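Local coordinates for periplasmic beta-glucosidase (Pseudomonas aeruginosa, PDB 6R5T), which probably hydrolyses terminal, non-reducing beta-D-glucosyl residues to release beta-D-glucose in the periplasm, as a member of glycoside hydrolase family 3, at residues G162-A174 against A320-R333. The protein carries 1 engineered substitution. Sequence-based numbering, arbitrary orientation.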
loop_
_atom_site.group_PDB
_atom_site.type_symbol
_atom_site.label_atom_id
_atom_site.label_comp_id
_atom_site.label_asym_id
_atom_site.label_seq_id
_atom_site.Cartn_x
_atom_site.Cartn_y
_atom_site.Cartn_z
ATOM N N GLY A 162 26.295 -16.681 21.747
ATOM C CA GLY A 162 27.133 -16.632 22.972
ATOM C C GLY A 162 28.498 -16.022 22.716
ATOM O O GLY A 162 28.731 -15.345 21.704
ATOM N N SER A 163 29.451 -16.299 23.605
ATOM C CA SER A 163 30.841 -15.797 23.449
ATOM C C SER A 163 31.630 -16.709 22.500
ATOM O O SER A 163 32.640 -16.253 21.986
ATOM C CB SER A 163 31.561 -15.682 24.782
ATOM O OG SER A 163 31.544 -16.926 25.448
ATOM N N ASN A 164 31.112 -17.896 22.178
ATOM C CA ASN A 164 31.841 -18.856 21.317
ATOM C C ASN A 164 30.846 -19.746 20.576
ATOM O O ASN A 164 30.079 -20.496 21.227
ATOM C CB ASN A 164 32.827 -19.629 22.192
ATOM C CG ASN A 164 33.668 -20.631 21.434
ATOM O OD1 ASN A 164 33.500 -20.854 20.241
ATOM N ND2 ASN A 164 34.560 -21.281 22.163
ATOM N N LEU A 165 30.870 -19.655 19.252
ATOM C CA LEU A 165 29.973 -20.452 18.379
ATOM C C LEU A 165 30.252 -21.948 18.507
ATOM O O LEU A 165 29.379 -22.720 18.124
ATOM C CB LEU A 165 30.076 -20.009 16.919
ATOM C CG LEU A 165 29.102 -18.925 16.504
ATOM C CD1 LEU A 165 29.448 -18.395 15.126
ATOM C CD2 LEU A 165 27.682 -19.448 16.553
ATOM N N ALA A 166 31.398 -22.367 19.080
ATOM C CA ALA A 166 31.708 -23.793 19.254
ATOM C C ALA A 166 31.145 -24.300 20.598
ATOM O O ALA A 166 31.098 -25.534 20.827
ATOM C CB ALA A 166 33.199 -24.000 19.129
ATOM N N ALA A 167 30.636 -23.416 21.454
ATOM C CA ALA A 167 30.096 -23.867 22.750
ATOM C C ALA A 167 28.935 -24.791 22.501
ATOM O O ALA A 167 28.102 -24.532 21.613
ATOM C CB ALA A 167 29.656 -22.724 23.638
ATOM N N PRO A 168 28.789 -25.856 23.304
ATOM C CA PRO A 168 27.694 -26.777 23.120
ATOM C C PRO A 168 26.319 -26.193 23.452
ATOM O O PRO A 168 25.384 -26.843 23.141
ATOM C CB PRO A 168 27.957 -27.943 24.087
ATOM C CG PRO A 168 29.323 -27.695 24.683
ATOM C CD PRO A 168 29.721 -26.277 24.374
ATOM N N ASP A 169 26.237 -25.023 24.088
ATOM C CA ASP A 169 24.920 -24.414 24.349
ATOM C C ASP A 169 24.722 -23.188 23.434
ATOM O O ASP A 169 23.835 -22.381 23.749
ATOM C CB ASP A 169 24.774 -24.077 25.825
ATOM C CG ASP A 169 25.817 -23.129 26.377
ATOM O OD1 ASP A 169 26.828 -22.807 25.682
ATOM O OD2 ASP A 169 25.623 -22.718 27.530
ATOM N N SER A 170 25.536 -23.029 22.403
ATOM C CA SER A 170 25.401 -21.968 21.372
ATOM C C SER A 170 24.760 -22.587 20.139
ATOM O O SER A 170 25.003 -23.767 19.828
ATOM C CB SER A 170 26.721 -21.340 21.016
ATOM O OG SER A 170 27.239 -20.562 22.087
ATOM N N ILE A 171 24.084 -21.754 19.343
ATOM C CA ILE A 171 23.674 -22.075 17.959
ATOM C C ILE A 171 24.048 -20.877 17.106
ATOM O O ILE A 171 24.082 -19.706 17.596
ATOM C CB ILE A 171 22.191 -22.430 17.816
ATOM C CG1 ILE A 171 21.288 -21.220 18.144
ATOM C CG2 ILE A 171 21.863 -23.661 18.641
ATOM C CD1 ILE A 171 19.812 -21.503 18.054
ATOM N N MET A 172 24.215 -21.112 15.820
ATOM C CA MET A 172 24.453 -20.025 14.856
ATOM C C MET A 172 23.109 -19.398 14.469
ATOM O O MET A 172 22.112 -20.112 14.317
ATOM C CB MET A 172 25.117 -20.564 13.586
ATOM C CG MET A 172 25.341 -19.516 12.559
ATOM S SD MET A 172 26.386 -20.095 11.151
ATOM C CE MET A 172 27.951 -20.276 12.006
ATOM N N ALA A 173 23.095 -18.081 14.357
ATOM C CA ALA A 173 21.902 -17.315 13.925
ATOM C C ALA A 173 22.004 -17.187 12.394
ATOM O O ALA A 173 23.044 -16.745 11.880
ATOM C CB ALA A 173 21.882 -15.951 14.539
ATOM N N ALA A 174 20.951 -17.532 11.686
ATOM C CA ALA A 174 20.758 -17.231 10.266
ATOM C C ALA A 174 19.646 -16.157 10.209
ATOM O O ALA A 174 18.495 -16.506 10.218
ATOM C CB ALA A 174 20.408 -18.476 9.479
ATOM N N ALA A 320 31.459 -21.934 8.270
ATOM C CA ALA A 320 30.381 -22.020 9.270
ATOM C C ALA A 320 30.563 -23.261 10.138
ATOM O O ALA A 320 30.423 -23.196 11.374
ATOM C CB ALA A 320 29.039 -22.026 8.598
ATOM N N LYS A 321 30.882 -24.389 9.521
ATOM C CA LYS A 321 31.077 -25.633 10.290
ATOM C C LYS A 321 32.286 -25.487 11.220
ATOM O O LYS A 321 32.223 -26.016 12.339
ATOM C CB LYS A 321 31.267 -26.751 9.294
ATOM C CG LYS A 321 30.001 -27.056 8.512
ATOM C CD LYS A 321 30.145 -28.169 7.490
ATOM C CE LYS A 321 28.820 -28.485 6.842
ATOM N NZ LYS A 321 28.867 -29.669 5.961
ATOM N N TYR A 322 33.319 -24.805 10.758
ATOM C CA TYR A 322 34.559 -24.588 11.543
ATOM C C TYR A 322 34.184 -23.795 12.818
ATOM O O TYR A 322 34.453 -24.219 13.941
ATOM C CB TYR A 322 35.602 -23.908 10.656
ATOM C CG TYR A 322 36.931 -23.664 11.333
ATOM C CD1 TYR A 322 37.102 -22.609 12.212
ATOM C CD2 TYR A 322 38.003 -24.503 11.085
ATOM C CE1 TYR A 322 38.332 -22.351 12.798
ATOM C CE2 TYR A 322 39.219 -24.294 11.707
ATOM C CZ TYR A 322 39.385 -23.217 12.554
ATOM O OH TYR A 322 40.615 -22.990 13.115
ATOM N N ASP A 323 33.450 -22.685 12.627
ATOM C CA ASP A 323 33.076 -21.795 13.747
ATOM C C ASP A 323 32.157 -22.536 14.729
ATOM O O ASP A 323 32.261 -22.239 15.941
ATOM C CB ASP A 323 32.439 -20.507 13.256
ATOM C CG ASP A 323 33.404 -19.578 12.565
ATOM O OD1 ASP A 323 34.679 -19.822 12.640
ATOM O OD2 ASP A 323 32.898 -18.635 11.882
ATOM N N LEU A 324 31.322 -23.449 14.240
ATOM C CA LEU A 324 30.399 -24.235 15.083
ATOM C C LEU A 324 31.122 -25.337 15.882
ATOM O O LEU A 324 30.498 -25.991 16.709
ATOM C CB LEU A 324 29.307 -24.802 14.197
ATOM C CG LEU A 324 28.232 -23.769 13.877
ATOM C CD1 LEU A 324 27.374 -24.236 12.742
ATOM C CD2 LEU A 324 27.394 -23.534 15.108
ATOM N N GLY A 325 32.400 -25.538 15.605
ATOM C CA GLY A 325 33.236 -26.514 16.327
ATOM C C GLY A 325 33.144 -27.901 15.736
ATOM O O GLY A 325 33.594 -28.859 16.390
ATOM N N LEU A 326 32.496 -28.068 14.587
ATOM C CA LEU A 326 32.127 -29.401 14.078
ATOM C C LEU A 326 33.347 -30.130 13.508
ATOM O O LEU A 326 33.288 -31.342 13.452
ATOM C CB LEU A 326 30.967 -29.284 13.093
ATOM C CG LEU A 326 29.664 -28.799 13.737
ATOM C CD1 LEU A 326 28.672 -28.400 12.637
ATOM C CD2 LEU A 326 29.024 -29.863 14.629
ATOM N N PHE A 327 34.376 -29.429 13.097
ATOM C CA PHE A 327 35.623 -30.125 12.659
ATOM C C PHE A 327 36.394 -30.603 13.890
ATOM O O PHE A 327 37.085 -31.616 13.788
ATOM C CB PHE A 327 36.495 -29.260 11.782
ATOM C CG PHE A 327 35.948 -29.078 10.401
ATOM C CD1 PHE A 327 35.933 -30.149 9.525
ATOM C CD2 PHE A 327 35.401 -27.881 9.996
ATOM C CE1 PHE A 327 35.417 -30.030 8.247
ATOM C CE2 PHE A 327 34.927 -27.743 8.707
ATOM C CZ PHE A 327 34.886 -28.820 7.843
ATOM N N ALA A 328 36.238 -29.953 15.039
ATOM C CA ALA A 328 36.934 -30.368 16.283
ATOM C C ALA A 328 36.201 -31.548 16.907
ATOM O O ALA A 328 36.844 -32.488 17.401
ATOM C CB ALA A 328 37.042 -29.184 17.210
ATOM N N ASP A 329 34.861 -31.532 16.887
ATOM C CA ASP A 329 34.047 -32.656 17.369
ATOM C C ASP A 329 32.667 -32.543 16.752
ATOM O O ASP A 329 31.855 -31.725 17.202
ATOM C CB ASP A 329 33.952 -32.673 18.896
ATOM C CG ASP A 329 33.094 -33.797 19.475
ATOM O OD1 ASP A 329 32.695 -34.730 18.726
ATOM O OD2 ASP A 329 32.805 -33.705 20.689
ATOM N N PRO A 330 32.363 -33.413 15.776
ATOM C CA PRO A 330 31.067 -33.427 15.102
ATOM C C PRO A 330 29.925 -33.759 16.064
ATOM O O PRO A 330 28.738 -33.540 15.690
ATOM C CB PRO A 330 31.164 -34.474 14.001
ATOM C CG PRO A 330 32.529 -35.104 14.131
ATOM C CD PRO A 330 33.300 -34.400 15.211
ATOM N N TYR A 331 30.256 -34.331 17.244
ATOM C CA TYR A 331 29.251 -34.756 18.249
ATOM C C TYR A 331 29.211 -33.809 19.446
ATOM O O TYR A 331 28.617 -34.182 20.473
ATOM C CB TYR A 331 29.484 -36.214 18.679
ATOM C CG TYR A 331 29.351 -37.199 17.546
ATOM C CD1 TYR A 331 28.129 -37.705 17.166
ATOM C CD2 TYR A 331 30.456 -37.553 16.789
ATOM C CE1 TYR A 331 27.994 -38.600 16.121
ATOM C CE2 TYR A 331 30.346 -38.424 15.716
ATOM C CZ TYR A 331 29.116 -38.956 15.384
ATOM O OH TYR A 331 28.978 -39.819 14.345
ATOM N N ARG A 332 29.741 -32.603 19.323
ATOM C CA ARG A 332 29.866 -31.695 20.497
ATOM C C ARG A 332 28.496 -31.289 21.049
ATOM O O ARG A 332 28.423 -31.026 22.267
ATOM C CB ARG A 332 30.714 -30.486 20.153
ATOM C CG ARG A 332 30.115 -29.561 19.095
ATOM C CD ARG A 332 31.122 -28.613 18.497
ATOM N NE ARG A 332 31.816 -27.855 19.516
ATOM C CZ ARG A 332 33.065 -28.073 19.962
ATOM N NH1 ARG A 332 33.840 -28.977 19.403
ATOM N NH2 ARG A 332 33.553 -27.332 20.921
ATOM N N ARG A 333 27.430 -31.303 20.234
ATOM C CA ARG A 333 26.060 -31.000 20.728
ATOM C C ARG A 333 25.242 -32.283 20.893
ATOM O O ARG A 333 24.027 -32.196 21.089
ATOM C CB ARG A 333 25.396 -29.999 19.763
ATOM C CG ARG A 333 26.110 -28.666 19.741
ATOM C CD ARG A 333 25.373 -27.651 18.835
ATOM N NE ARG A 333 26.059 -26.404 18.965
ATOM C CZ ARG A 333 27.190 -26.054 18.347
ATOM N NH1 ARG A 333 27.686 -26.766 17.352
ATOM N NH2 ARG A 333 27.748 -24.920 18.659
HETATM O O HOH W 1 34.159 -20.684 16.909
#
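In the TIM-barrel-like N-terminal domain, the loop joining helix 146-161 to strand 172-178 is gripped by R332 and R333, which follow the end of helix 307-323. R332 takes A166 O side-on with two nitrogens: NE at 2.8 Å lies in the carbonyl plane on a lone pair, while R332 NH2 reaches the same A166 O from above that plane. The bend at chi3 (-54°) turns the guanidinium edge to this oxygen. R333 is extended from CG to NE; its NE meets S170 O at 3.0 Å, nearly along the C=O axis, and its NH2 makes a weak bond to L165 O (2.8 Å). On the helix side, R333 NH1 donates to L324 O at 3.0 Å, on a lone pair, and forms a salt bridge with D120. G325, with positive phi, completes a Schellman motif after helix 307-323, its CA 3.8 Å from A166 CB. Deeper, M172 stands with CG anti to its N (chi1 178°), and a bend at chi3 brings CE to A320 CB (4.0 Å) and L324 CG. R333 thus ties carbonyls of the loop to L324 O through one guanidinium, while R332 holds A166 O, fixing the loop to the chain after the helix; D120 probably balances the charge of R333.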